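Local coordinates for hypothetical protein Atu2144 (Agrobacterium tumefaciens, PDB 2ODF) that is of unknown function but belongs to the N-formylglutamate amidohydrolase family, so it may be a hydrolase related to the zinc-dependent exopeptidases, at residues C31-A36 with A57-L63; V78-F82 with L126-F130; D88-P92 with D204-T209. One frame throughout, in Å; residues are numbered along the deposited sequence.

Contact 1 of 3, residues C31-A36 with A57-L63; sequences CEHASA and AWDPGAL
Strand 27-31 ends in a type I turn from Cys-31 to Ala-34 that packs on the start of helix 62-73 (N-cap Gly-61); the CA pairs Ala-34/Leu-63 and Ala-36/Ala-57 are each 4.8 Å apart. Cys-31 (chi1 t) sets SG 4.0 Å from Ala-62 CB and 3.9 Å from Leu-63 N. His-33 (chi1 m) accepts on O from Asp-59 N (2.9 Å, nearly linear); its ND1 makes weak hydrogen bonds to Asp-59 OD1 (3.1 Å) and OD2 (3.4 Å), while NE2 hydrogen-bonds Asp-88 OD1. Ala-34 CB packs 3.9 Å from Leu-63 CB, and a water links Ala-34 O (2.8 Å), Asp-59 O (2.7 Å) and Leu-63 N (2.9 Å). Ala-36 CB lies over the face of the Trp-58 (chi1 p) five-membered ring, 4.0 Å from its centroid (CH-pi), with Ala-36 CA 3.5 Å from Ala-57 O. Since Asp-59 OD2 also accepts from Ser-155 N, imidazole and carboxylate share a buried polar network at a strand's C-terminal end, consistent with where active sites lie in this clan.

Contact 2 of 3, residues V78-F82 with L126-F130; sequences VYQRF and LYVPF
A strand and the helix covering its sheet commonly run in opposite directions, and this pair comes close to the ideal. Strand 78-80 and the helical turn 126-130 have axes 9.8 Å apart at closest approach, their directions 176° from each other. The nearest CA atoms pair Gln-80 with Phe-130 (6.7 Å) and, past the end of the strand, Phe-82 with Leu-126 (7.9 Å). The helix is kinked at Pro-129, whose nitrogen cannot donate, and the bond from Phe-130 N to Leu-126 O is weak at 3.5 Å. Phe-130 (chi1 t, chi2 77°) reaches the strand with CE1, 3.6 Å from Gln-80 N, 3.7 Å from Tyr-79 C, which lies at the ring edge, and 3.9 Å from Val-78 CG1. Gln-80 (chi1 t) points at the helix, and Leu-126 (m, t) meets Phe-82 through CD2, 4.0 Å from Phe-82 CB. Tyr-79 starts out from the other side of the strand and packs on helix 62-73. Beyond the helix, Tyr-127 meets Phe-120 of the second subunit. Strand 77-80, helix 116-143 and strand 149-156, with strand 27-31 between the two parallel strands, form a beta-alpha-beta crossover of an alpha/beta fold built on a mixed sheet.

Contact 3 of 3, residues D88-P92 with D204-T209; sequences DCNRP and DGVTHT
One asparagine can join a turn to the start of a helix through both polar atoms of its amide, as Asn-90 does. Residues 88-91 form a type I turn, closed by Arg-91 N to Asp-88 O (2.9 Å); Asp-88 OD1 accepts from Asn-90 N (3.0 Å), an Asx turn, and is hydrogen-bonded to His-33 NE2. Asn-90 (chi1 t, chi2 24°), its CA 5.4 Å from His-208 CA, donates from ND2 to Val-206 O (2.7 Å) and accepts on OD1 from Thr-209 N (3.1 Å); a water donates to Asn-90 OD1 (2.9 Å) and Val-206 O (3.0 Å). A loop after strand 77-80 of the alpha/beta domain thereby meets the N-terminal turn of helix 208-213. Asn-90 O is buried without a partner. Pro-92 CD makes a CH-pi contact over the His-208 ring face, 3.6 Å from its centroid. That imidazole is satisfied elsewhere, NE2 by Tyr-127 and ND1 by Glu-116 of the second subunit; Thr-209 OG1 hydrogen-bonds Glu-32. A CB on Gly-205 would clash with Arg-91 NH1.

Read from the N terminus, contact 1 is complete first: it closes a loop of 20 intervening residues and sets the end of strand 27-31 against the start of helix 62-73. That helix leads into strand 77-80, where contact 2 opens; before contact 2 closes on helix 116-143, contact 3 has opened at 88-92, so the two cross. Contact 3 closes across 111 intervening residues, bringing in the region around helix 208-213. The three also touch one another, Ser-35 OG with Arg-81 O joining contacts 1 and 2, so that the end of strand 27-31, the loop after strand 77-80, helix 116-143 and the start of helix 208-213 are tied together.

Contact 1 of 3, residues C31-A36 with A57-L63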
loop_
_atom_site.group_PDB
_atom_site.type_symbol
_atom_site.label_atom_id
_atom_site.label_comp_id
_atom_site.label_asym_id
_atom_site.label_seq_id
_atom_site.Cartn_x
_atom_site.Cartn_y
_atom_site.Cartn_z
ATOM N N CYS A 31 4.921 15.493 -9.695
ATOM C CA CYS A 31 5.578 16.198 -8.598
ATOM C C CYS A 31 5.139 15.621 -7.255
ATOM O O CYS A 31 4.126 16.033 -6.684
ATOM C CB CYS A 31 5.271 17.704 -8.683
ATOM S SG CYS A 31 6.310 18.663 -7.616
ATOM N N GLU A 32 5.908 14.642 -6.769
ATOM C CA GLU A 32 5.608 13.944 -5.519
ATOM C C GLU A 32 5.806 14.834 -4.269
ATOM O O GLU A 32 5.081 14.696 -3.279
ATOM C CB GLU A 32 6.466 12.691 -5.384
ATOM C CG GLU A 32 6.443 11.737 -6.554
ATOM C CD GLU A 32 7.591 11.968 -7.484
ATOM O OE1 GLU A 32 7.800 13.136 -7.867
ATOM O OE2 GLU A 32 8.283 10.998 -7.837
ATOM N N HIS A 33 6.741 15.779 -4.342
ATOM C CA HIS A 33 7.076 16.623 -3.186
ATOM C C HIS A 33 6.564 18.043 -3.315
ATOM O O HIS A 33 7.171 18.979 -2.801
ATOM C CB HIS A 33 8.589 16.605 -2.924
ATOM C CG HIS A 33 9.146 15.233 -2.674
ATOM N ND1 HIS A 33 10.475 14.933 -2.850
ATOM C CD2 HIS A 33 8.544 14.072 -2.310
ATOM C CE1 HIS A 33 10.684 13.654 -2.575
ATOM N NE2 HIS A 33 9.523 13.102 -2.262
ATOM N N ALA A 34 5.394 18.171 -3.936
ATOM C CA ALA A 34 4.801 19.428 -4.348
ATOM C C ALA A 34 4.353 20.291 -3.176
ATOM O O ALA A 34 4.374 21.520 -3.273
ATOM C CB ALA A 34 3.568 19.145 -5.254
ATOM N N SER A 35 3.919 19.645 -2.094
ATOM C CA SER A 35 3.179 20.344 -1.035
ATOM C C SER A 35 3.641 20.010 0.368
ATOM O O SER A 35 3.897 18.863 0.696
ATOM C CB SER A 35 1.680 20.070 -1.173
ATOM O OG SER A 35 0.979 20.658 -0.073
ATOM N N ALA A 36 3.711 21.043 1.196
ATOM C CA ALA A 36 4.174 20.950 2.571
ATOM C C ALA A 36 3.024 20.722 3.562
ATOM O O ALA A 36 3.273 20.564 4.767
ATOM C CB ALA A 36 4.921 22.216 2.922
ATOM N N ALA A 57 9.617 19.324 4.682
ATOM C CA ALA A 57 8.201 19.113 4.396
ATOM C C ALA A 57 7.831 19.069 2.926
ATOM O O ALA A 57 6.762 18.570 2.597
ATOM C CB ALA A 57 7.364 20.173 5.085
ATOM N N TRP A 58 8.684 19.587 2.054
ATOM C CA TRP A 58 8.389 19.674 0.628
ATOM C C TRP A 58 9.643 20.027 -0.169
ATOM O O TRP A 58 10.707 20.261 0.406
ATOM C CB TRP A 58 7.282 20.714 0.387
ATOM C CG TRP A 58 7.715 22.140 0.568
ATOM C CD1 TRP A 58 8.602 22.630 1.479
ATOM C CD2 TRP A 58 7.272 23.255 -0.192
ATOM N NE1 TRP A 58 8.730 23.970 1.325
ATOM C CE2 TRP A 58 7.918 24.384 0.310
ATOM C CE3 TRP A 58 6.374 23.406 -1.257
ATOM C CZ2 TRP A 58 7.707 25.661 -0.216
ATOM C CZ3 TRP A 58 6.158 24.661 -1.767
ATOM C CH2 TRP A 58 6.822 25.780 -1.245
ATOM N N ASP A 59 9.520 20.006 -1.492
ATOM C CA ASP A 59 10.556 20.524 -2.403
ATOM C C ASP A 59 10.127 21.944 -2.766
ATOM O O ASP A 59 9.287 22.143 -3.669
ATOM C CB ASP A 59 10.632 19.696 -3.687
ATOM C CG ASP A 59 11.267 18.346 -3.497
ATOM O OD1 ASP A 59 11.403 17.866 -2.333
ATOM O OD2 ASP A 59 11.575 17.713 -4.540
ATOM N N PRO A 60 10.701 22.952 -2.084
ATOM C CA PRO A 60 10.334 24.334 -2.411
ATOM C C PRO A 60 10.662 24.665 -3.855
ATOM O O PRO A 60 11.738 24.302 -4.346
ATOM C CB PRO A 60 11.205 25.193 -1.477
ATOM C CG PRO A 60 11.968 24.279 -0.624
ATOM C CD PRO A 60 11.753 22.858 -1.054
ATOM N N GLY A 61 9.719 25.304 -4.529
ATOM C CA GLY A 61 9.898 25.716 -5.913
ATOM C C GLY A 61 9.425 24.689 -6.928
ATOM O O GLY A 61 9.151 25.047 -8.047
ATOM N N ALA A 62 9.377 23.412 -6.543
ATOM C CA ALA A 62 9.189 22.329 -7.513
ATOM C C ALA A 62 7.804 22.342 -8.186
ATOM O O ALA A 62 7.708 22.188 -9.401
ATOM C CB ALA A 62 9.484 20.961 -6.855
ATOM N N LEU A 63 6.735 22.497 -7.410
ATOM C CA LEU A 63 5.385 22.573 -7.965
ATOM C C LEU A 63 5.246 23.841 -8.834
ATOM O O LEU A 63 4.587 23.827 -9.868
ATOM C CB LEU A 63 4.339 22.575 -6.842
ATOM C CG LEU A 63 2.892 22.669 -7.221
ATOM C CD1 LEU A 63 2.581 21.518 -8.172
ATOM C CD2 LEU A 63 1.965 22.695 -5.942
HETATM O O HOH W 1 6.746 22.537 -4.473
#

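Contact 2 of 3, residues V78-F82 with L126-F130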
loop_
_atom_site.group_PDB
_atom_site.type_symbol
_atom_site.label_atom_id
_atom_site.label_comp_id
_atom_site.label_asym_id
_atom_site.label_seq_id
_atom_site.Cartn_x
_atom_site.Cartn_y
_atom_site.Cartn_z
ATOM N N VAL A 78 0.408 15.909 -12.507
ATOM C CA VAL A 78 -0.131 15.177 -11.362
ATOM C C VAL A 78 0.767 15.443 -10.182
ATOM O O VAL A 78 1.985 15.260 -10.268
ATOM C CB VAL A 78 -0.189 13.672 -11.597
ATOM C CG1 VAL A 78 -0.834 12.960 -10.373
ATOM C CG2 VAL A 78 -0.951 13.368 -12.870
ATOM N N TYR A 79 0.166 15.880 -9.077
ATOM C CA TYR A 79 0.940 16.253 -7.916
ATOM C C TYR A 79 0.242 15.803 -6.619
ATOM O O TYR A 79 -0.984 15.609 -6.566
ATOM C CB TYR A 79 1.283 17.738 -7.927
ATOM C CG TYR A 79 0.122 18.683 -7.728
ATOM C CD1 TYR A 79 -0.711 19.031 -8.798
ATOM C CD2 TYR A 79 -0.133 19.250 -6.495
ATOM C CE1 TYR A 79 -1.774 19.899 -8.630
ATOM C CE2 TYR A 79 -1.207 20.145 -6.324
ATOM C CZ TYR A 79 -2.021 20.451 -7.396
ATOM O OH TYR A 79 -3.098 21.320 -7.246
ATOM N N GLN A 80 1.069 15.605 -5.608
ATOM C CA GLN A 80 0.632 15.204 -4.275
ATOM C C GLN A 80 0.352 16.453 -3.467
ATOM O O GLN A 80 1.182 17.377 -3.435
ATOM C CB GLN A 80 1.764 14.351 -3.693
ATOM C CG GLN A 80 1.636 13.787 -2.331
ATOM C CD GLN A 80 0.293 13.136 -1.986
ATOM O OE1 GLN A 80 -0.008 11.985 -2.359
ATOM N NE2 GLN A 80 -0.466 13.835 -1.195
ATOM N N ARG A 81 -0.823 16.507 -2.843
ATOM C CA ARG A 81 -1.248 17.699 -2.099
ATOM C C ARG A 81 -0.831 17.739 -0.616
ATOM O O ARG A 81 -1.076 18.728 0.047
ATOM C CB ARG A 81 -2.764 17.882 -2.260
ATOM C CG ARG A 81 -3.148 18.112 -3.720
ATOM C CD ARG A 81 -4.592 18.421 -3.912
ATOM N NE ARG A 81 -4.964 19.698 -3.314
ATOM C CZ ARG A 81 -5.611 19.833 -2.165
ATOM N NH1 ARG A 81 -5.983 18.764 -1.463
ATOM N NH2 ARG A 81 -5.893 21.057 -1.716
ATOM N N PHE A 82 -0.196 16.677 -0.117
ATOM C CA PHE A 82 0.274 16.604 1.261
ATOM C C PHE A 82 1.719 16.186 1.367
ATOM O O PHE A 82 2.281 15.588 0.433
ATOM C CB PHE A 82 -0.646 15.666 2.092
ATOM C CG PHE A 82 -2.078 16.134 2.100
ATOM C CD1 PHE A 82 -2.523 17.037 3.043
ATOM C CD2 PHE A 82 -2.933 15.760 1.079
ATOM C CE1 PHE A 82 -3.809 17.528 2.983
ATOM C CE2 PHE A 82 -4.198 16.226 1.024
ATOM C CZ PHE A 82 -4.643 17.110 1.971
ATOM N N LEU A 126 -2.593 8.207 0.812
ATOM C CA LEU A 126 -1.650 9.059 0.104
ATOM C C LEU A 126 -0.930 8.369 -1.027
ATOM O O LEU A 126 -0.920 8.902 -2.109
ATOM C CB LEU A 126 -0.625 9.657 1.054
ATOM C CG LEU A 126 -1.194 10.656 2.078
ATOM C CD1 LEU A 126 -0.091 11.004 3.073
ATOM C CD2 LEU A 126 -1.833 11.932 1.426
ATOM N N TYR A 127 -0.352 7.184 -0.788
ATOM C CA TYR A 127 0.574 6.579 -1.737
ATOM C C TYR A 127 -0.151 5.881 -2.872
ATOM O O TYR A 127 0.133 6.142 -4.055
ATOM C CB TYR A 127 1.514 5.618 -0.976
ATOM C CG TYR A 127 2.418 4.755 -1.811
ATOM C CD1 TYR A 127 3.542 5.272 -2.452
ATOM C CD2 TYR A 127 2.178 3.382 -1.918
ATOM C CE1 TYR A 127 4.400 4.428 -3.189
ATOM C CE2 TYR A 127 3.023 2.563 -2.616
ATOM C CZ TYR A 127 4.113 3.067 -3.258
ATOM O OH TYR A 127 4.899 2.183 -3.970
ATOM N N VAL A 128 -1.124 5.037 -2.531
ATOM C CA VAL A 128 -1.812 4.260 -3.558
ATOM C C VAL A 128 -2.662 5.169 -4.471
ATOM O O VAL A 128 -2.614 5.006 -5.684
ATOM C CB VAL A 128 -2.537 2.983 -2.986
ATOM C CG1 VAL A 128 -3.388 2.299 -4.084
ATOM C CG2 VAL A 128 -1.488 1.968 -2.425
ATOM N N PRO A 129 -3.452 6.113 -3.922
ATOM C CA PRO A 129 -4.207 7.014 -4.793
ATOM C C PRO A 129 -3.328 7.798 -5.766
ATOM O O PRO A 129 -3.669 7.875 -6.946
ATOM C CB PRO A 129 -4.952 7.957 -3.797
ATOM C CG PRO A 129 -5.094 7.120 -2.578
ATOM C CD PRO A 129 -3.816 6.327 -2.502
ATOM N N PHE A 130 -2.177 8.278 -5.308
ATOM C CA PHE A 130 -1.267 9.035 -6.130
ATOM C C PHE A 130 -0.782 8.203 -7.336
ATOM O O PHE A 130 -0.965 8.609 -8.489
ATOM C CB PHE A 130 -0.101 9.582 -5.292
ATOM C CG PHE A 130 0.883 10.385 -6.085
ATOM C CD1 PHE A 130 0.584 11.691 -6.467
ATOM C CD2 PHE A 130 2.100 9.835 -6.469
ATOM C CE1 PHE A 130 1.492 12.410 -7.241
ATOM C CE2 PHE A 130 2.992 10.551 -7.246
ATOM C CZ PHE A 130 2.684 11.829 -7.632
#

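Contact 3 of 3, residues D88-P92 with D204-T209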
loop_
_atom_site.group_PDB
_atom_site.type_symbol
_atom_site.label_atom_id
_atom_site.label_comp_id
_atom_site.label_asym_id
_atom_site.label_seq_id
_atom_site.Cartn_x
_atom_site.Cartn_y
_atom_site.Cartn_z
ATOM N N ASP A 88 6.255 9.695 1.800
ATOM C CA ASP A 88 7.078 10.082 0.655
ATOM C C ASP A 88 6.666 9.227 -0.532
ATOM O O ASP A 88 7.046 8.066 -0.640
ATOM C CB ASP A 88 8.576 9.917 0.954
ATOM C CG ASP A 88 9.458 10.513 -0.141
ATOM O OD1 ASP A 88 8.977 10.647 -1.293
ATOM O OD2 ASP A 88 10.619 10.856 0.159
ATOM N N CYS A 89 5.860 9.808 -1.415
ATOM C CA CYS A 89 5.292 9.044 -2.526
ATOM C C CYS A 89 6.335 8.572 -3.539
ATOM O O CYS A 89 6.017 7.767 -4.412
ATOM C CB CYS A 89 4.194 9.833 -3.193
ATOM S SG CYS A 89 2.705 9.854 -2.234
ATOM N N ASN A 90 7.569 9.052 -3.423
ATOM C CA ASN A 90 8.664 8.532 -4.236
ATOM C C ASN A 90 9.391 7.391 -3.516
ATOM O O ASN A 90 10.538 7.135 -3.805
ATOM C CB ASN A 90 9.679 9.647 -4.586
ATOM C CG ASN A 90 10.600 9.267 -5.759
ATOM O OD1 ASN A 90 10.255 8.435 -6.590
ATOM N ND2 ASN A 90 11.750 9.910 -5.839
ATOM N N ARG A 91 8.718 6.723 -2.576
ATOM C CA ARG A 91 9.269 5.565 -1.858
ATOM C C ARG A 91 8.200 4.472 -1.689
ATOM O O ARG A 91 7.047 4.795 -1.427
ATOM C CB ARG A 91 9.723 5.966 -0.471
ATOM C CG ARG A 91 10.881 6.951 -0.456
ATOM C CD ARG A 91 12.184 6.391 -0.991
ATOM N NE ARG A 91 13.190 7.424 -0.802
ATOM C CZ ARG A 91 14.486 7.242 -0.583
ATOM N NH1 ARG A 91 15.044 6.040 -0.500
ATOM N NH2 ARG A 91 15.242 8.325 -0.417
ATOM N N PRO A 92 8.578 3.192 -1.838
ATOM C CA PRO A 92 7.632 2.129 -1.553
ATOM C C PRO A 92 7.453 1.955 -0.033
ATOM O O PRO A 92 8.331 2.376 0.748
ATOM C CB PRO A 92 8.302 0.902 -2.195
ATOM C CG PRO A 92 9.742 1.198 -2.133
ATOM C CD PRO A 92 9.865 2.659 -2.305
ATOM N N ASP A 204 20.364 5.728 -4.676
ATOM C CA ASP A 204 19.810 6.334 -3.455
ATOM C C ASP A 204 18.323 6.053 -3.216
ATOM O O ASP A 204 17.736 6.543 -2.254
ATOM C CB ASP A 204 20.051 7.844 -3.501
ATOM C CG ASP A 204 21.506 8.186 -3.733
ATOM O OD1 ASP A 204 22.326 7.853 -2.854
ATOM O OD2 ASP A 204 21.852 8.765 -4.786
ATOM N N GLY A 205 17.710 5.254 -4.077
ATOM C CA GLY A 205 16.287 4.957 -3.952
ATOM C C GLY A 205 15.390 6.106 -4.403
ATOM O O GLY A 205 14.217 6.166 -4.050
ATOM N N VAL A 206 15.900 7.012 -5.230
ATOM C CA VAL A 206 15.079 8.149 -5.631
ATOM C C VAL A 206 14.397 7.978 -6.998
ATOM O O VAL A 206 13.743 8.904 -7.443
ATOM C CB VAL A 206 15.913 9.459 -5.640
ATOM C CG1 VAL A 206 16.390 9.771 -4.240
ATOM C CG2 VAL A 206 17.098 9.366 -6.632
ATOM N N THR A 207 14.538 6.825 -7.651
ATOM C CA THR A 207 13.873 6.613 -8.947
ATOM C C THR A 207 12.636 5.700 -8.856
ATOM O O THR A 207 12.214 5.129 -9.849
ATOM C CB THR A 207 14.837 6.079 -10.020
ATOM O OG1 THR A 207 15.310 4.785 -9.626
ATOM C CG2 THR A 207 15.997 7.051 -10.196
ATOM N N HIS A 208 12.011 5.617 -7.674
ATOM C CA HIS A 208 10.816 4.761 -7.489
ATOM C C HIS A 208 9.716 5.043 -8.485
ATOM O O HIS A 208 9.212 4.140 -9.165
ATOM C CB HIS A 208 10.281 4.946 -6.051
ATOM C CG HIS A 208 9.146 4.039 -5.706
ATOM N ND1 HIS A 208 9.176 2.683 -5.944
ATOM C CD2 HIS A 208 7.941 4.299 -5.155
ATOM C CE1 HIS A 208 8.038 2.147 -5.527
ATOM N NE2 HIS A 208 7.283 3.109 -5.027
ATOM N N THR A 209 9.294 6.300 -8.575
ATOM C CA THR A 209 8.233 6.698 -9.498
ATOM C C THR A 209 8.526 6.299 -10.974
ATOM O O THR A 209 7.637 5.855 -11.705
ATOM C CB THR A 209 7.955 8.217 -9.336
ATOM O OG1 THR A 209 7.465 8.460 -7.989
ATOM C CG2 THR A 209 6.970 8.697 -10.376
HETATM O O HOH W 2 11.286 8.757 -9.239
#